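Long-range contact in coclaurine N-methyltransferase (Coptis japonica, PDB 6GKV), which catalyses the S-adenosyl-L-methionine-dependent N-methylation of coclaurine, a tetrahydroisoquinoline, in plant alkaloid biosynthesis: residues 62-67 against 181-186. Numbering follows the deposited sequence.
With SAH (S-adenosyl-L-homocysteine), chain C.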
ATOM      1  N   LYS A  62     -14.191  18.392  -3.047  1.00 61.88           N
ATOM      2  CA  LYS A  62     -13.483  19.492  -2.400  1.00 60.58           C
ATOM      3  C   LYS A  62     -12.770  18.924  -1.188  1.00 51.99           C
ATOM      4  O   LYS A  62     -12.927  17.751  -0.890  1.00 46.87           O
ATOM      5  CB  LYS A  62     -14.436  20.623  -2.003  1.00 65.41           C
ATOM      6  CG  LYS A  62     -14.251  21.893  -2.831  1.00 77.61           C
ATOM      7  CD  LYS A  62     -12.785  22.383  -2.798  1.00 82.02           C
ATOM      8  CE  LYS A  62     -12.344  22.792  -1.389  1.00 80.39           C
ATOM      9  NZ  LYS A  62     -10.899  23.146  -1.316  1.00 75.84           N
ATOM     10  N   ILE A  63     -11.987  19.742  -0.492  1.00 55.51           N
ATOM     11  CA  ILE A  63     -11.213  19.253   0.649  1.00 51.47           C
ATOM     12  C   ILE A  63     -12.096  18.626   1.736  1.00 57.81           C
ATOM     13  O   ILE A  63     -11.778  17.567   2.280  1.00 63.94           O
ATOM     14  CB  ILE A  63     -10.366  20.376   1.269  1.00 47.51           C
ATOM     15  CG1 ILE A  63      -9.208  20.737   0.327  1.00 48.19           C
ATOM     16  CG2 ILE A  63      -9.836  19.941   2.640  1.00 38.27           C
ATOM     17  CD1 ILE A  63      -8.310  21.890   0.812  1.00 39.85           C
ATOM     18  N   ALA A  64     -13.213  19.275   2.038  1.00 57.90           N
ATOM     19  CA  ALA A  64     -14.146  18.757   3.038  1.00 57.26           C
ATOM     20  C   ALA A  64     -15.577  19.113   2.702  1.00 58.99           C
ATOM     21  O   ALA A  64     -15.842  20.137   2.064  1.00 55.06           O
ATOM     22  CB  ALA A  64     -13.805  19.279   4.417  1.00 49.75           C
ATOM     23  N   THR A  65     -16.493  18.248   3.125  1.00 68.89           N
ATOM     24  CA  THR A  65     -17.920  18.548   3.075  1.00 79.64           C
ATOM     25  C   THR A  65     -18.487  18.521   4.493  1.00 82.63           C
ATOM     26  O   THR A  65     -17.840  18.006   5.419  1.00 78.36           O
ATOM     27  CB  THR A  65     -18.697  17.554   2.181  1.00 78.57           C
ATOM     28  OG1 THR A  65     -18.681  16.248   2.773  1.00 79.07           O
ATOM     29  CG2 THR A  65     -18.080  17.493   0.794  1.00 78.24           C
ATOM     30  N   GLU A  66     -19.687  19.084   4.647  1.00 85.72           N
ATOM     31  CA  GLU A  66     -20.395  19.138   5.929  1.00 83.61           C
ATOM     32  C   GLU A  66     -19.521  19.677   7.064  1.00 84.17           C
ATOM     33  O   GLU A  66     -19.532  19.122   8.158  1.00 84.51           O
ATOM     34  CB  GLU A  66     -20.922  17.747   6.308  1.00 81.44           C
ATOM     35  CG  GLU A  66     -21.647  17.003   5.187  1.00 87.54           C
ATOM     36  CD  GLU A  66     -22.984  17.632   4.826  1.00 95.85           C
ATOM     37  OE1 GLU A  66     -23.526  18.395   5.653  1.00 92.11           O
ATOM     38  OE2 GLU A  66     -23.491  17.368   3.712  1.00 98.80           O
ATOM     39  N   VAL A  67     -18.787  20.760   6.805  1.00 84.04           N
ATOM     40  CA  VAL A  67     -17.722  21.219   7.708  1.00 77.00           C
ATOM     41  C   VAL A  67     -18.217  21.837   9.016  1.00 84.71           C
ATOM     42  O   VAL A  67     -17.737  21.490  10.094  1.00 84.83           O
ATOM     43  CB  VAL A  67     -16.823  22.250   7.009  1.00 69.03           C
ATOM     44  CG1 VAL A  67     -15.637  22.619   7.897  1.00 67.27           C
ATOM     45  CG2 VAL A  67     -16.372  21.722   5.659  1.00 61.08           C
ATOM     46  N   ASP A 181     -10.875  27.283   9.684  1.00 72.60           N
ATOM     47  CA  ASP A 181     -11.330  26.128   8.924  1.00 68.96           C
ATOM     48  C   ASP A 181     -10.140  25.688   8.072  1.00 74.25           C
ATOM     49  O   ASP A 181      -9.679  26.423   7.202  1.00 77.61           O
ATOM     50  CB  ASP A 181     -12.561  26.458   8.069  1.00 58.87           C
ATOM     51  CG  ASP A 181     -13.051  25.270   7.232  1.00 69.52           C
ATOM     52  OD1 ASP A 181     -12.780  24.106   7.591  1.00 74.54           O
ATOM     53  OD2 ASP A 181     -13.724  25.496   6.206  1.00 73.71           O
ATOM     54  N   ILE A 182      -9.616  24.502   8.352  1.00 67.70           N
ATOM     55  CA  ILE A 182      -8.439  24.018   7.652  1.00 65.83           C
ATOM     56  C   ILE A 182      -8.775  23.791   6.176  1.00 67.64           C
ATOM     57  O   ILE A 182      -7.903  23.898   5.308  1.00 73.35           O
ATOM     58  CB  ILE A 182      -7.899  22.741   8.330  1.00 61.68           C
ATOM     59  CG1 ILE A 182      -7.494  23.076   9.767  1.00 60.72           C
ATOM     60  CG2 ILE A 182      -6.708  22.154   7.567  1.00 50.70           C
ATOM     61  CD1 ILE A 182      -7.041  21.884  10.592  1.00 57.80           C
ATOM     62  N   THR A 183     -10.048  23.513   5.898  1.00 63.94           N
ATOM     63  CA  THR A 183     -10.558  23.393   4.528  1.00 64.79           C
ATOM     64  C   THR A 183     -10.254  24.633   3.680  1.00 65.31           C
ATOM     65  O   THR A 183      -9.952  24.535   2.492  1.00 66.98           O
ATOM     66  CB  THR A 183     -12.082  23.154   4.539  1.00 72.71           C
ATOM     67  OG1 THR A 183     -12.344  21.861   5.085  1.00 80.56           O
ATOM     68  CG2 THR A 183     -12.679  23.244   3.140  1.00 73.93           C
ATOM     69  N   THR A 184     -10.333  25.805   4.299  1.00 66.49           N
ATOM     70  CA  THR A 184     -10.164  27.056   3.567  1.00 74.25           C
ATOM     71  C   THR A 184      -9.011  27.910   4.074  1.00 81.19           C
ATOM     72  O   THR A 184      -8.752  28.982   3.526  1.00 88.60           O
ATOM     73  CB  THR A 184     -11.439  27.933   3.621  1.00 66.66           C
ATOM     74  OG1 THR A 184     -11.876  28.067   4.979  1.00 73.71           O
ATOM     75  CG2 THR A 184     -12.553  27.334   2.789  1.00 62.71           C
ATOM     76  N   HIS A 185      -8.324  27.471   5.120  1.00 78.07           N
ATOM     77  CA  HIS A 185      -7.306  28.343   5.686  1.00 82.89           C
ATOM     78  C   HIS A 185      -6.043  28.390   4.827  1.00 84.56           C
ATOM     79  O   HIS A 185      -5.467  27.364   4.461  1.00 81.86           O
ATOM     80  CB  HIS A 185      -6.943  27.935   7.118  1.00 81.17           C
ATOM     81  CG  HIS A 185      -6.036  28.917   7.799  1.00 89.00           C
ATOM     82  ND1 HIS A 185      -6.471  30.146   8.235  1.00 94.58           N
ATOM     83  CD2 HIS A 185      -4.710  28.858   8.074  1.00 87.66           C
ATOM     84  CE1 HIS A 185      -5.452  30.806   8.771  1.00 97.32           C
ATOM     85  NE2 HIS A 185      -4.378  30.047   8.683  1.00 95.23           N
ATOM     86  N   GLU A 186      -5.631  29.604   4.495  1.00 86.73           N
ATOM     87  CA  GLU A 186      -4.318  29.817   3.927  1.00 87.80           C
ATOM     88  C   GLU A 186      -3.482  30.547   4.967  1.00 87.01           C
ATOM     89  O   GLU A 186      -4.016  31.285   5.787  1.00 91.81           O
ATOM     90  CB  GLU A 186      -4.393  30.607   2.614  1.00 90.28           C
ATOM     91  CG  GLU A 186      -5.143  29.900   1.472  1.00 93.49           C
ATOM     92  CD  GLU A 186      -4.368  28.725   0.853  1.00 96.92           C
ATOM     93  OE1 GLU A 186      -3.332  28.302   1.416  1.00 97.71           O
ATOM     94  OE2 GLU A 186      -4.803  28.220  -0.209  1.00 95.82           O
TER
HETATM   95  N   SAH C 501      -6.441  15.764  17.321  1.00 52.43           N
HETATM   96  CA  SAH C 501      -7.237  15.780  18.541  1.00 58.27           C
HETATM   97  CB  SAH C 501      -8.709  15.546  18.233  1.00 61.14           C
HETATM   98  CG  SAH C 501      -9.006  14.619  17.057  1.00 62.33           C
HETATM   99  SD  SAH C 501     -10.776  14.617  16.658  1.00 71.02           S
HETATM  100  C   SAH C 501      -6.760  14.738  19.540  1.00 56.36           C
HETATM  101  O   SAH C 501      -6.021  13.839  19.136  1.00 58.08           O
HETATM  102  OXT SAH C 501      -7.102  14.771  20.735  1.00 51.87           O
HETATM  103  C5' SAH C 501     -10.566  15.651  15.182  1.00 53.42           C
HETATM  104  C4' SAH C 501     -10.124  17.090  15.469  1.00 68.55           C
HETATM  105  O4' SAH C 501     -10.034  17.831  14.261  1.00 70.32           O
HETATM  106  C3' SAH C 501     -11.101  17.840  16.364  1.00 76.99           C
HETATM  107  O3' SAH C 501     -10.373  18.687  17.217  1.00 82.08           O
HETATM  108  C2' SAH C 501     -11.895  18.723  15.435  1.00 71.42           C
HETATM  109  O2' SAH C 501     -12.246  19.902  16.117  1.00 71.09           O
HETATM  110  C1' SAH C 501     -10.893  18.964  14.307  1.00 67.04           C
HETATM  111  N9  SAH C 501     -11.532  19.209  12.994  1.00 62.24           N
HETATM  112  C8  SAH C 501     -12.481  18.447  12.345  1.00 66.04           C
HETATM  113  N7  SAH C 501     -12.782  19.050  11.166  1.00 65.32           N
HETATM  114  C5  SAH C 501     -12.040  20.186  11.053  1.00 60.28           C
HETATM  115  C6  SAH C 501     -11.952  21.180  10.070  1.00 69.53           C
HETATM  116  N6  SAH C 501     -12.694  21.122   8.961  1.00 75.98           N
HETATM  117  N1  SAH C 501     -11.084  22.240  10.257  1.00 67.44           N
HETATM  118  C2  SAH C 501     -10.318  22.318  11.407  1.00 60.64           C
HETATM  119  N3  SAH C 501     -10.408  21.335  12.372  1.00 50.05           N
HETATM  120  C4  SAH C 501     -11.256  20.292  12.197  1.00 51.24           C
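Thr183 packs against Ile63 and Ala64 beside the adenine of S-adenosyl-L-homocysteine, an example of a nucleotide pocket assembled from distant pieces of sequence. Loop 181-186 follows strand 176-179, an outermost strand of the Rossmann-like methyltransferase sheet; 62-67 links helices 44-58 and 70-73. Across the loops the contact is van der Waals, with no hydrogen bond. Thr183 OG1 makes a close contact with Ala64 CB (3.0 Å), while its CG2 faces Ile63 CB. The side chains of Ile63 and Thr183 run past each other in opposite directions, and Ile63 CD1 ends 3.5 Å from Thr183 O. Val67 meets Asp181 tip to tip; with CG1 anti to its backbone N (chi1 -174°), that methyl lies 3.2 Å from Asp181 OD1.

Among the hydrogen bonds of 181-186, some reach the ligand and others stay within the loop. SAH N6 donates to Asp181 OD1 (3.3 Å), and Ile182 N gives a weak bond to SAH N1, so a carboxylate and a backbone N-H meet the Watson-Crick edge of adenine. Ile182 CG1 and CD1 both approach SAH C2. Val67 CG1, 3.5 Å from SAH N6, thus borders the Asp181-adenine bond with hydrocarbon, while weak bonds from Thr183 N to OD1 and Thr184 OG1 to OD2 help to orient the carboxylate.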